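PDB 1K0D: URE2 protein from Saccharomyces cerevisiae, which represses nitrogen-utilisation genes under good nitrogen conditions by holding GATA transcriptional activators in the cytoplasm, and has glutathione peroxidase activity. Local coordinates for residues F49-F52 with N53-E56; N96-Y99 with K100-N104; N119-L122 with F123-T126; A136-R140 with Y141-Q145; A150-R153 with Y154-V158. All coordinates share one frame; numbering follows the deposited sequence.

Contact 1 of 5, residues F49-F52 with N53-E56; sequences FLDF and NLGE. With GSH (glutathione), chain F.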
# COMPACT_ATOMS: atom_id res chain seq x y z
N PHE B 49 15.25 -16.27 -6.68
CA PHE B 49 14.91 -16.43 -5.28
C PHE B 49 16.09 -16.01 -4.42
O PHE B 49 17.12 -16.69 -4.40
CB PHE B 49 14.51 -17.87 -4.97
CG PHE B 49 13.28 -18.33 -5.70
CD1 PHE B 49 13.38 -18.96 -6.94
CD2 PHE B 49 12.02 -18.10 -5.17
CE1 PHE B 49 12.24 -19.35 -7.64
CE2 PHE B 49 10.87 -18.48 -5.86
CZ PHE B 49 10.98 -19.11 -7.10
N LEU B 50 15.95 -14.88 -3.74
CA LEU B 50 17.00 -14.37 -2.87
C LEU B 50 17.12 -15.24 -1.63
O LEU B 50 16.12 -15.54 -0.97
CB LEU B 50 16.70 -12.93 -2.45
CG LEU B 50 16.78 -11.84 -3.52
CD1 LEU B 50 16.42 -10.49 -2.93
CD2 LEU B 50 18.19 -11.80 -4.10
N ASP B 51 18.35 -15.64 -1.32
CA ASP B 51 18.63 -16.46 -0.15
C ASP B 51 18.94 -15.49 0.99
O ASP B 51 20.09 -15.08 1.17
CB ASP B 51 19.85 -17.34 -0.43
CG ASP B 51 20.19 -18.25 0.73
OD1 ASP B 51 20.30 -17.75 1.87
OD2 ASP B 51 20.35 -19.47 0.50
N PHE B 52 17.91 -15.13 1.75
CA PHE B 52 18.08 -14.21 2.86
C PHE B 52 19.08 -14.71 3.90
O PHE B 52 19.77 -13.92 4.54
CB PHE B 52 16.73 -13.89 3.52
CG PHE B 52 15.88 -12.94 2.71
CD1 PHE B 52 15.34 -13.32 1.49
CD2 PHE B 52 15.66 -11.63 3.16
CE1 PHE B 52 14.60 -12.42 0.71
CE2 PHE B 52 14.92 -10.73 2.39
CZ PHE B 52 14.40 -11.13 1.17
N ASN B 53 19.17 -16.03 4.06
CA ASN B 53 20.11 -16.61 5.01
C ASN B 53 21.51 -16.11 4.70
O ASN B 53 22.24 -15.66 5.58
CB ASN B 53 20.08 -18.14 4.93
CG ASN B 53 21.18 -18.78 5.76
OD1 ASN B 53 21.23 -18.60 6.98
ND2 ASN B 53 22.06 -19.54 5.11
N LEU B 54 21.89 -16.19 3.42
CA LEU B 54 23.20 -15.73 2.97
C LEU B 54 23.22 -14.21 2.89
O LEU B 54 24.24 -13.61 2.56
CB LEU B 54 23.52 -16.31 1.59
CG LEU B 54 24.03 -17.75 1.50
CD1 LEU B 54 23.12 -18.69 2.27
CD2 LEU B 54 24.11 -18.16 0.03
N GLY B 55 22.08 -13.60 3.20
CA GLY B 55 21.98 -12.15 3.15
C GLY B 55 22.17 -11.55 1.77
O GLY B 55 22.82 -10.51 1.63
N GLU B 56 21.61 -12.19 0.74
CA GLU B 56 21.73 -11.69 -0.62
C GLU B 56 20.96 -10.38 -0.78
O GLU B 56 21.24 -9.58 -1.68
CB GLU B 56 21.20 -12.71 -1.63
CG GLU B 56 21.93 -14.04 -1.63
CD GLU B 56 21.45 -14.95 -2.75
OE1 GLU B 56 20.23 -15.16 -2.86
OE2 GLU B 56 22.30 -15.44 -3.53
N1 GSH F . 4.54 -4.17 1.70
CA1 GSH F . 5.49 -5.01 0.96
C1 GSH F . 4.96 -5.46 -0.44
O11 GSH F . 3.74 -5.61 -0.59
O12 GSH F . 5.86 -5.67 -1.37
CB1 GSH F . 5.87 -6.24 1.83
CG1 GSH F . 7.35 -6.68 1.61
CD1 GSH F . 7.68 -7.90 2.52
OE1 GSH F . 7.46 -7.86 3.74
N2 GSH F . 8.21 -8.96 1.87
CA2 GSH F . 8.58 -10.20 2.60
C2 GSH F . 10.12 -10.22 2.83
O2 GSH F . 10.90 -9.64 2.06
CB2 GSH F . 8.20 -11.44 1.78
SG2 GSH F . 6.39 -11.72 1.68
N3 GSH F . 10.56 -10.90 3.93
CA3 GSH F . 11.99 -11.03 4.31
C3 GSH F . 12.31 -10.14 5.51
O31 GSH F . 13.49 -10.18 5.92
O32 GSH F . 11.40 -9.44 6.02

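Contact 2 of 5, residues N96-Y99 with K100-N104; sequences NKYY and KETGN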
# COMPACT_ATOMS: atom_id res chain seq x y z
N ASN B 96 -0.96 -0.77 -15.87
CA ASN B 96 -0.87 0.50 -16.59
C ASN B 96 -0.13 0.28 -17.91
O ASN B 96 -0.57 0.77 -18.95
CB ASN B 96 -0.12 1.55 -15.75
CG ASN B 96 -1.06 2.38 -14.90
OD1 ASN B 96 -1.74 3.28 -15.40
ND2 ASN B 96 -1.12 2.08 -13.61
N LYS B 97 0.96 -0.46 -17.84
CA LYS B 97 1.77 -0.75 -19.02
C LYS B 97 1.00 -1.59 -20.04
O LYS B 97 1.00 -1.28 -21.23
CB LYS B 97 3.05 -1.48 -18.63
CG LYS B 97 4.04 -1.61 -19.77
CD LYS B 97 5.38 -2.14 -19.31
CE LYS B 97 6.40 -2.09 -20.45
NZ LYS B 97 7.76 -2.47 -19.99
N TYR B 98 0.36 -2.66 -19.57
CA TYR B 98 -0.41 -3.53 -20.45
C TYR B 98 -1.47 -2.72 -21.19
O TYR B 98 -1.66 -2.87 -22.40
CB TYR B 98 -1.11 -4.63 -19.65
CG TYR B 98 -1.83 -5.63 -20.55
CD1 TYR B 98 -1.15 -6.73 -21.07
CD2 TYR B 98 -3.15 -5.41 -20.94
CE1 TYR B 98 -1.76 -7.58 -21.97
CE2 TYR B 98 -3.78 -6.28 -21.85
CZ TYR B 98 -3.07 -7.36 -22.36
OH TYR B 98 -3.63 -8.20 -23.28
N TYR B 99 -2.16 -1.87 -20.45
CA TYR B 99 -3.21 -1.05 -21.02
C TYR B 99 -2.72 -0.05 -22.06
O TYR B 99 -3.34 0.10 -23.11
CB TYR B 99 -3.94 -0.30 -19.91
CG TYR B 99 -4.95 0.70 -20.44
CD1 TYR B 99 -5.98 0.30 -21.29
CD2 TYR B 99 -4.87 2.05 -20.09
CE1 TYR B 99 -6.91 1.21 -21.77
CE2 TYR B 99 -5.79 2.97 -20.57
CZ TYR B 99 -6.81 2.55 -21.41
OH TYR B 99 -7.74 3.45 -21.86
N LYS B 100 -1.62 0.64 -21.79
CA LYS B 100 -1.16 1.61 -22.77
C LYS B 100 -0.58 0.93 -24.00
O LYS B 100 -0.58 1.49 -25.08
CB LYS B 100 -0.14 2.59 -22.16
CG LYS B 100 1.27 2.06 -22.05
CD LYS B 100 2.25 3.21 -21.88
CE LYS B 100 2.17 4.17 -23.06
NZ LYS B 100 3.03 5.38 -22.88
N GLU B 101 -0.10 -0.30 -23.83
CA GLU B 101 0.47 -1.03 -24.96
C GLU B 101 -0.58 -1.70 -25.84
O GLU B 101 -0.45 -1.71 -27.07
CB GLU B 101 1.47 -2.08 -24.48
CG GLU B 101 2.68 -1.49 -23.77
CD GLU B 101 3.76 -2.53 -23.49
OE1 GLU B 101 3.45 -3.58 -22.88
OE2 GLU B 101 4.92 -2.28 -23.88
N THR B 102 -1.64 -2.24 -25.23
CA THR B 102 -2.67 -2.94 -26.00
C THR B 102 -4.00 -2.21 -26.16
O THR B 102 -4.80 -2.58 -27.02
CB THR B 102 -2.99 -4.32 -25.38
OG1 THR B 102 -3.72 -4.13 -24.17
CG2 THR B 102 -1.70 -5.09 -25.08
N GLY B 103 -4.26 -1.20 -25.33
CA GLY B 103 -5.52 -0.49 -25.40
C GLY B 103 -6.61 -1.25 -24.67
O GLY B 103 -7.77 -0.82 -24.60
N ASN B 104 -6.25 -2.40 -24.11
CA ASN B 104 -7.19 -3.25 -23.37
C ASN B 104 -6.78 -3.27 -21.89
O ASN B 104 -5.70 -3.75 -21.54
CB ASN B 104 -7.17 -4.66 -23.97
CG ASN B 104 -8.20 -5.57 -23.34
OD1 ASN B 104 -9.16 -5.12 -22.72
ND2 ASN B 104 -8.01 -6.88 -23.52
O HOH W 1 -5.72 -7.63 -25.19

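Contact 3 of 5, residues N119-L122 with F123-T126; sequences NAWL and FFQT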
# COMPACT_ATOMS: atom_id res chain seq x y z
N ASN B 119 -8.11 0.46 -6.62
CA ASN B 119 -7.03 0.93 -5.74
C ASN B 119 -7.40 0.79 -4.26
O ASN B 119 -6.57 0.39 -3.45
CB ASN B 119 -6.70 2.39 -6.04
CG ASN B 119 -5.93 2.55 -7.33
OD1 ASN B 119 -5.81 3.65 -7.86
ND2 ASN B 119 -5.38 1.44 -7.83
N ALA B 120 -8.64 1.11 -3.91
CA ALA B 120 -9.07 1.01 -2.53
C ALA B 120 -8.85 -0.41 -2.00
O ALA B 120 -8.30 -0.60 -0.91
CB ALA B 120 -10.55 1.40 -2.41
N TRP B 121 -9.28 -1.40 -2.77
CA TRP B 121 -9.10 -2.79 -2.36
C TRP B 121 -7.63 -3.18 -2.36
O TRP B 121 -7.18 -3.92 -1.48
CB TRP B 121 -9.87 -3.73 -3.29
CG TRP B 121 -11.34 -3.66 -3.09
CD1 TRP B 121 -12.25 -3.07 -3.92
CD2 TRP B 121 -12.08 -4.14 -1.96
NE1 TRP B 121 -13.51 -3.16 -3.37
CE2 TRP B 121 -13.43 -3.81 -2.17
CE3 TRP B 121 -11.72 -4.82 -0.79
CZ2 TRP B 121 -14.44 -4.13 -1.25
CZ3 TRP B 121 -12.73 -5.14 0.13
CH2 TRP B 121 -14.07 -4.80 -0.11
N LEU B 122 -6.88 -2.68 -3.33
CA LEU B 122 -5.47 -2.99 -3.42
C LEU B 122 -4.71 -2.44 -2.21
O LEU B 122 -3.90 -3.13 -1.61
CB LEU B 122 -4.88 -2.44 -4.72
CG LEU B 122 -3.39 -2.70 -4.94
CD1 LEU B 122 -3.09 -4.21 -4.93
CD2 LEU B 122 -2.98 -2.08 -6.25
N PHE B 123 -4.99 -1.18 -1.85
CA PHE B 123 -4.33 -0.59 -0.69
C PHE B 123 -4.83 -1.28 0.59
O PHE B 123 -4.06 -1.48 1.53
CB PHE B 123 -4.59 0.93 -0.62
CG PHE B 123 -3.55 1.75 -1.35
CD1 PHE B 123 -3.78 2.21 -2.64
CD2 PHE B 123 -2.33 2.04 -0.74
CE1 PHE B 123 -2.82 2.96 -3.32
CE2 PHE B 123 -1.35 2.78 -1.41
CZ PHE B 123 -1.60 3.24 -2.71
N PHE B 124 -6.10 -1.66 0.62
CA PHE B 124 -6.66 -2.36 1.78
C PHE B 124 -5.90 -3.70 1.97
O PHE B 124 -5.50 -4.06 3.08
CB PHE B 124 -8.15 -2.63 1.56
CG PHE B 124 -8.81 -3.42 2.66
CD1 PHE B 124 -8.70 -3.02 3.99
CD2 PHE B 124 -9.58 -4.53 2.36
CE1 PHE B 124 -9.36 -3.72 5.01
CE2 PHE B 124 -10.25 -5.24 3.36
CZ PHE B 124 -10.14 -4.83 4.69
N GLN B 125 -5.68 -4.41 0.87
CA GLN B 125 -4.97 -5.69 0.92
C GLN B 125 -3.52 -5.55 1.37
O GLN B 125 -3.08 -6.23 2.30
CB GLN B 125 -5.02 -6.38 -0.45
CG GLN B 125 -4.51 -7.83 -0.45
CD GLN B 125 -2.99 -7.94 -0.45
OE1 GLN B 125 -2.42 -8.73 0.29
NE2 GLN B 125 -2.34 -7.15 -1.30
N THR B 126 -2.76 -4.67 0.72
CA THR B 126 -1.35 -4.48 1.04
C THR B 126 -1.08 -3.84 2.41
O THR B 126 -0.07 -4.14 3.06
CB THR B 126 -0.65 -3.60 -0.02
OG1 THR B 126 -1.22 -2.29 -0.00
CG2 THR B 126 -0.81 -4.20 -1.41

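Contact 4 of 5, residues A136-R140 with Y141-Q145; sequences ALHFR and YFHSQ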
# COMPACT_ATOMS: atom_id res chain seq x y z
N ALA B 136 0.34 -11.71 12.94
CA ALA B 136 -0.23 -12.87 13.61
C ALA B 136 0.73 -14.04 13.49
O ALA B 136 0.97 -14.75 14.46
CB ALA B 136 -1.59 -13.24 13.00
N LEU B 137 1.27 -14.25 12.30
CA LEU B 137 2.21 -15.34 12.09
C LEU B 137 3.43 -15.13 12.99
O LEU B 137 3.94 -16.07 13.59
CB LEU B 137 2.65 -15.40 10.62
CG LEU B 137 1.62 -15.93 9.62
CD1 LEU B 137 2.11 -15.68 8.20
CD2 LEU B 137 1.39 -17.42 9.85
N HIS B 138 3.90 -13.88 13.08
CA HIS B 138 5.07 -13.59 13.90
C HIS B 138 4.89 -13.95 15.38
O HIS B 138 5.71 -14.68 15.94
CB HIS B 138 5.45 -12.11 13.82
CG HIS B 138 6.62 -11.75 14.68
ND1 HIS B 138 7.91 -12.10 14.36
CD2 HIS B 138 6.68 -11.16 15.90
CE1 HIS B 138 8.72 -11.74 15.34
NE2 HIS B 138 8.00 -11.17 16.29
N PHE B 139 3.84 -13.45 16.02
CA PHE B 139 3.63 -13.74 17.43
C PHE B 139 3.22 -15.18 17.71
O PHE B 139 3.46 -15.70 18.79
CB PHE B 139 2.62 -12.77 18.04
CG PHE B 139 3.14 -11.38 18.19
CD1 PHE B 139 2.78 -10.37 17.31
CD2 PHE B 139 4.06 -11.08 19.20
CE1 PHE B 139 3.32 -9.08 17.42
CE2 PHE B 139 4.61 -9.81 19.32
CZ PHE B 139 4.24 -8.81 18.43
N ARG B 140 2.61 -15.82 16.73
CA ARG B 140 2.19 -17.19 16.90
C ARG B 140 3.39 -18.13 16.79
O ARG B 140 3.49 -19.11 17.52
CB ARG B 140 1.14 -17.57 15.85
CG ARG B 140 0.76 -19.05 15.83
CD ARG B 140 -0.22 -19.40 16.94
NE ARG B 140 -0.40 -20.84 17.08
CZ ARG B 140 0.49 -21.66 17.63
NH1 ARG B 140 0.24 -22.96 17.71
NH2 ARG B 140 1.64 -21.19 18.09
N TYR B 141 4.34 -17.80 15.91
CA TYR B 141 5.49 -18.67 15.69
C TYR B 141 6.92 -18.18 15.87
O TYR B 141 7.79 -18.98 16.21
CB TYR B 141 5.42 -19.26 14.28
CG TYR B 141 4.15 -20.01 13.95
CD1 TYR B 141 3.16 -19.43 13.16
CD2 TYR B 141 3.96 -21.32 14.41
CE1 TYR B 141 2.00 -20.13 12.82
CE2 TYR B 141 2.80 -22.02 14.08
CZ TYR B 141 1.83 -21.42 13.29
OH TYR B 141 0.67 -22.11 13.00
N PHE B 142 7.18 -16.90 15.65
CA PHE B 142 8.57 -16.44 15.69
C PHE B 142 9.02 -15.42 16.72
O PHE B 142 10.18 -15.00 16.69
CB PHE B 142 8.96 -15.93 14.30
CG PHE B 142 8.53 -16.84 13.18
CD1 PHE B 142 7.39 -16.55 12.43
CD2 PHE B 142 9.26 -17.99 12.87
CE1 PHE B 142 6.97 -17.40 11.39
CE2 PHE B 142 8.85 -18.85 11.83
CZ PHE B 142 7.71 -18.55 11.09
N HIS B 143 8.15 -14.99 17.63
CA HIS B 143 8.58 -13.99 18.59
C HIS B 143 9.49 -14.57 19.67
O HIS B 143 9.44 -15.77 19.97
CB HIS B 143 7.37 -13.32 19.22
CG HIS B 143 7.68 -11.98 19.83
ND1 HIS B 143 7.45 -11.70 21.16
CD2 HIS B 143 8.21 -10.87 19.29
CE1 HIS B 143 7.84 -10.46 21.41
NE2 HIS B 143 8.30 -9.93 20.29
N SER B 144 10.32 -13.71 20.26
CA SER B 144 11.27 -14.12 21.29
C SER B 144 10.59 -14.73 22.51
O SER B 144 11.23 -15.40 23.31
CB SER B 144 12.12 -12.92 21.73
OG SER B 144 11.33 -11.92 22.36
N GLN B 145 9.29 -14.51 22.65
CA GLN B 145 8.53 -15.07 23.75
C GLN B 145 7.06 -15.15 23.36
O GLN B 145 6.61 -14.43 22.48
CB GLN B 145 8.71 -14.22 25.02
CG GLN B 145 8.02 -12.86 25.00
CD GLN B 145 8.46 -11.97 26.17
OE1 GLN B 145 8.57 -12.43 27.31
NE2 GLN B 145 8.70 -10.70 25.89
O HOH W 2 6.17 -16.97 19.36

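Contact 5 of 5, residues A150-R153 with Y154-V158; sequences AVER and YTDEV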
# COMPACT_ATOMS: atom_id res chain seq x y z
N ALA B 150 -1.05 -10.84 22.10
CA ALA B 150 -0.61 -10.35 20.80
C ALA B 150 -1.21 -11.22 19.70
O ALA B 150 -1.70 -10.72 18.69
CB ALA B 150 0.91 -10.35 20.72
N VAL B 151 -1.17 -12.54 19.90
CA VAL B 151 -1.71 -13.48 18.92
C VAL B 151 -3.18 -13.19 18.67
O VAL B 151 -3.61 -13.06 17.53
CB VAL B 151 -1.57 -14.95 19.40
CG1 VAL B 151 -2.28 -15.90 18.42
CG2 VAL B 151 -0.11 -15.32 19.50
N GLU B 152 -3.94 -13.07 19.75
CA GLU B 152 -5.37 -12.79 19.65
C GLU B 152 -5.68 -11.45 18.98
O GLU B 152 -6.63 -11.33 18.21
CB GLU B 152 -6.00 -12.83 21.05
CG GLU B 152 -7.50 -12.60 21.07
CD GLU B 152 -8.09 -12.76 22.46
OE1 GLU B 152 -7.62 -12.09 23.41
OE2 GLU B 152 -9.04 -13.56 22.61
N ARG B 153 -4.87 -10.43 19.27
CA ARG B 153 -5.08 -9.12 18.67
C ARG B 153 -5.03 -9.20 17.14
O ARG B 153 -5.94 -8.75 16.45
CB ARG B 153 -4.01 -8.13 19.16
CG ARG B 153 -3.97 -6.80 18.43
CD ARG B 153 -2.83 -5.94 18.94
NE ARG B 153 -2.58 -4.79 18.09
CZ ARG B 153 -3.38 -3.73 17.99
NH1 ARG B 153 -4.51 -3.69 18.69
NH2 ARG B 153 -3.06 -2.73 17.19
N TYR B 154 -3.96 -9.78 16.62
CA TYR B 154 -3.80 -9.88 15.17
C TYR B 154 -4.66 -10.92 14.47
O TYR B 154 -5.08 -10.72 13.33
CB TYR B 154 -2.32 -10.08 14.86
CG TYR B 154 -1.53 -8.87 15.28
CD1 TYR B 154 -0.66 -8.92 16.37
CD2 TYR B 154 -1.71 -7.64 14.63
CE1 TYR B 154 -0.00 -7.77 16.81
CE2 TYR B 154 -1.06 -6.49 15.06
CZ TYR B 154 -0.21 -6.56 16.16
OH TYR B 154 0.43 -5.43 16.58
N THR B 155 -4.92 -12.04 15.14
CA THR B 155 -5.76 -13.07 14.54
C THR B 155 -7.18 -12.52 14.40
O THR B 155 -7.85 -12.76 13.39
CB THR B 155 -5.77 -14.34 15.38
OG1 THR B 155 -4.42 -14.76 15.62
CG2 THR B 155 -6.51 -15.44 14.65
N ASP B 156 -7.63 -11.77 15.40
CA ASP B 156 -8.95 -11.18 15.36
C ASP B 156 -9.04 -10.17 14.22
O ASP B 156 -10.05 -10.11 13.52
CB ASP B 156 -9.26 -10.44 16.67
CG ASP B 156 -9.58 -11.38 17.80
OD1 ASP B 156 -9.79 -10.88 18.93
OD2 ASP B 156 -9.64 -12.60 17.57
N GLU B 157 -7.99 -9.38 14.04
CA GLU B 157 -7.98 -8.37 12.98
C GLU B 157 -8.06 -9.02 11.60
O GLU B 157 -8.77 -8.53 10.72
CB GLU B 157 -6.73 -7.49 13.08
CG GLU B 157 -6.64 -6.40 12.01
CD GLU B 157 -7.82 -5.43 12.02
OE1 GLU B 157 -7.91 -4.60 11.08
OE2 GLU B 157 -8.65 -5.48 12.95
N VAL B 158 -7.35 -10.13 11.42
CA VAL B 158 -7.39 -10.83 10.14
C VAL B 158 -8.79 -11.36 9.85
O VAL B 158 -9.26 -11.27 8.71
CB VAL B 158 -6.36 -11.99 10.10
CG1 VAL B 158 -6.48 -12.75 8.78
CG2 VAL B 158 -4.96 -11.42 10.24

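Contact 1 of 5, residues F49-F52 with N53-E56
Asp-51 and Glu-56 clasp each other across a tight turn in the loop after strand 45-49. The N-H of Asp-51 points almost straight (172°) at Glu-56 OE1; the modelled 2.5 Å is shorter than expected, so its exact length is doubtful. Glu-56 N returns to Asp-51 O at 3.3 Å from above the carbonyl plane. Glu-56 brings its carboxylate round with CG anti to its own carbonyl carbon (chi1 -61°) and an extended chain beyond, its CB lying 4.0 Å from Leu-50 CD2. Arg-7 makes a salt bridge to the same OE1 and also bonds the carbonyl of Phe-49, which would limit rotation of the carboxylate. The Asp-51 carboxylate serves the turn itself: OD1 accepts Leu-54 N at 2.7 Å on its anti side, the donor 35° out of the carboxylate plane, and Leu-54 CD1 lies against the same carboxylate. The loop belongs to the thioredoxin-like N-terminal part of the glutathione S-transferase fold and borders the glutathione pocket. Phe-52 turns its ring outward from the loop, CE2 approaching CA3 in the glycine portion of glutathione obliquely at 3.5 Å. His-57, a glutathione-binding residue, lays its ring nearly parallel to that of Phe-52. The Phe-52 carbonyl O takes Gly-55 N at 2.7 Å from well above its plane, where the chain bends through the positive phi of Gly-55.

Contact 2 of 5, residues N96-Y99 with K100-N104
Tyr-98 and Thr-102 meet one turn apart as helix 87-102 runs out. From CB the tyrosine sets off with CG anti to the backbone N (chi1 -175°), which carries the ring down along the helix toward its C-terminal end. At the rim CD2 has Asn-104 O near the ring plane, 3.1 Å away. The next atom, CE2, lies 3.2 Å from Thr-102 OG1. Over one face stands the methyl CG2 of Thr-102, 4.0 Å from the ring centroid and 17° off the normal, a CH-pi contact that is nearest to CZ and CE1. At the tip OH is joined by a 2.9 Å hydrogen bond to a water, and that water accepts from Asn-104 ND2, so the loop after the helix is tied to the phenol. Leu-106 packs against the same side chain.

Thr-102 holds this position through OG1, set between backbone N and carbonyl carbon (chi1 72°). OG1 donates to Tyr-98 O at 3.0 Å while Thr-102 N bonds the same oxygen at 2.9 Å from the opposite face of its plane. Beside them, Lys-97 runs its CG and CE past the Glu-101 carboxylate, but its ammonium group is salt-bridged to Asp-76. Gly-103, with positive phi, gives its N-H to Tyr-99 O at 2.7 Å. Asn-104 N then donates to Thr-102 OG1 at 3.1 Å, an ST turn at the C-terminal end of a helix in the N-terminal domain of the glutathione S-transferase fold.

Contact 3 of 5, residues N119-L122 with F123-T126
On helix 112-142, a long helix of the all-helical C-terminal domain at the dimer interface, Trp-121 and Phe-124 lie side by side one turn apart. The indole presents CE3 to Phe-124 CD2 at 3.8 Å; the six-membered ring and the phenyl are inclined at 69°, their centroids 5.9 Å apart. Phe-124 reaches the indole with CG anti to its backbone N (chi1 177°), and Trp-85 of the second subunit meets both rings edge-to-face. Phe-123 points to another side of the helix. Its CD1 edge comes within 3.4 Å of Asn-119 O, the carbonyl that also accepts Phe-123 N at 2.7 Å in a nearly straight bond. In the Ure2p dimer, which has the glutathione S-transferase fold, the Phe-123 ring stacks on Phe-123 of the second subunit. Leu-122 faces helix 87-102, touching Leu-91 and Leu-92, and its CD1 packs on Thr-126 CG2 at 4.2 Å. Thr-126 N donates to Leu-122 O at 3.0 Å, closing the next turn, and the threonine side chain stands about 5 Å from bound glutathione at its nearest atoms.

Contact 4 of 5, residues A136-R140 with Y141-Q145
The imidazole of His-143 is covered on both faces, by Phe-139 CE2 over the centre of one and by Ser-144 OG, toward the rim, on the other. Phe-139 directs its edge at the first of these faces in an aromatic edge-to-face pair, planes at 50°, with CE2 3.8 Å from His-143 CD2. His-138 completes an aromatic cluster near the C-terminal end of helix 112-142, in the C-terminal domain of the glutathione S-transferase fold. Its ring meets that of His-143 rim to rim, the centroids 5.1 Å apart. In the plane of the His-143 ring, ND1 donates to Gln-145 O at 3.1 Å, which would limit rotation of the imidazole. His-143 CG is anti to the backbone N (chi1 -159°), which brings the ring alongside Phe-139.

A second flat pair faces outward. Arg-140 CG sits over the Tyr-141 ring, 3.5 Å from its centroid, and the guanidinium is turned only 13° from the ring plane with Tyr-141 CE2 over the centre of the guanidinium. The phenol OH is hydrogen-bonded to the carbonyl of Arg-228. Across the cluster, Arg-153 and Tyr-154 of the second subunit pack on His-138 and Phe-139. The helix widens into a pi-type turn at 138-140, though Phe-142 N still bonds His-138 O at 2.7 Å. Just beyond, a water donates to Phe-139 O at 3.0 Å and weakly accepts from His-143 N at 3.3 Å.

Contact 5 of 5, residues A150-R153 with Y154-V158
Arg-153 drapes its aliphatic chain over the ring of the next residue, Tyr-154. CD stands 4.2 Å from the ring centroid, 23° off the normal, in a CH-pi contact displaced toward the rim. The guanidinium then turns almost perpendicular to the ring, at 80°, and has the phenol oxygen at its edge; NE gives Tyr-154 OH a weak bond of 3.4 Å. This pair rides on helix 148-176 of the C-terminal domain of the glutathione S-transferase fold, which packs against helix 112-142 and the second subunit.

Tyr-154 is held below the arginine by the preceding turn: Ala-150 O accepts its N-H at 3.2 Å and lies only 3.1 Å from ring atom CD1. With CG anti to its carbonyl carbon (chi1 -64°) the ring swings back along the helix toward Ala-150. Its OH finds a stronger partner across the dimer, a hydrogen bond to Gln-135 of the second subunit, while the side chain also packs on Ala-136 of its own chain, from helix 112-142.

On another face Val-151 and Thr-155 lie alongside, pointing the same way. Farther round, the carboxylates of Glu-152 and Asp-156, planes well inclined, sit near each other without contact, an arrangement that probably costs some charge repulsion. Glu-157 instead turns to a salt bridge with Arg-160. The carbonyl oxygen of Val-151 is gripped twice, by Thr-155 N at 2.9 Å nearly along its own axis and by Thr-155 OG1 at 2.7 Å from above its plane.

How the contacts relate
The contacts follow one another along the chain, the first two in the N-terminal glutathione-binding domain and the other three in the helical C-terminal one. Contact 1 touches glutathione itself. Contact 3 comes to about 5 Å of a bound glutathione through the Thr-126 side chain, although the centres of contacts 1 and 3 are 28 Å apart, on opposite sides of the chain's centre. Contacts 4 and 5 meet directly where two successive helices pack, Phe-139 CG lying 3.5 Å from Ala-150 CB. Contact 2 lies across the chain's centre from contact 4, 42 Å away between centres. Contacts 2 to 5 all touch the second subunit.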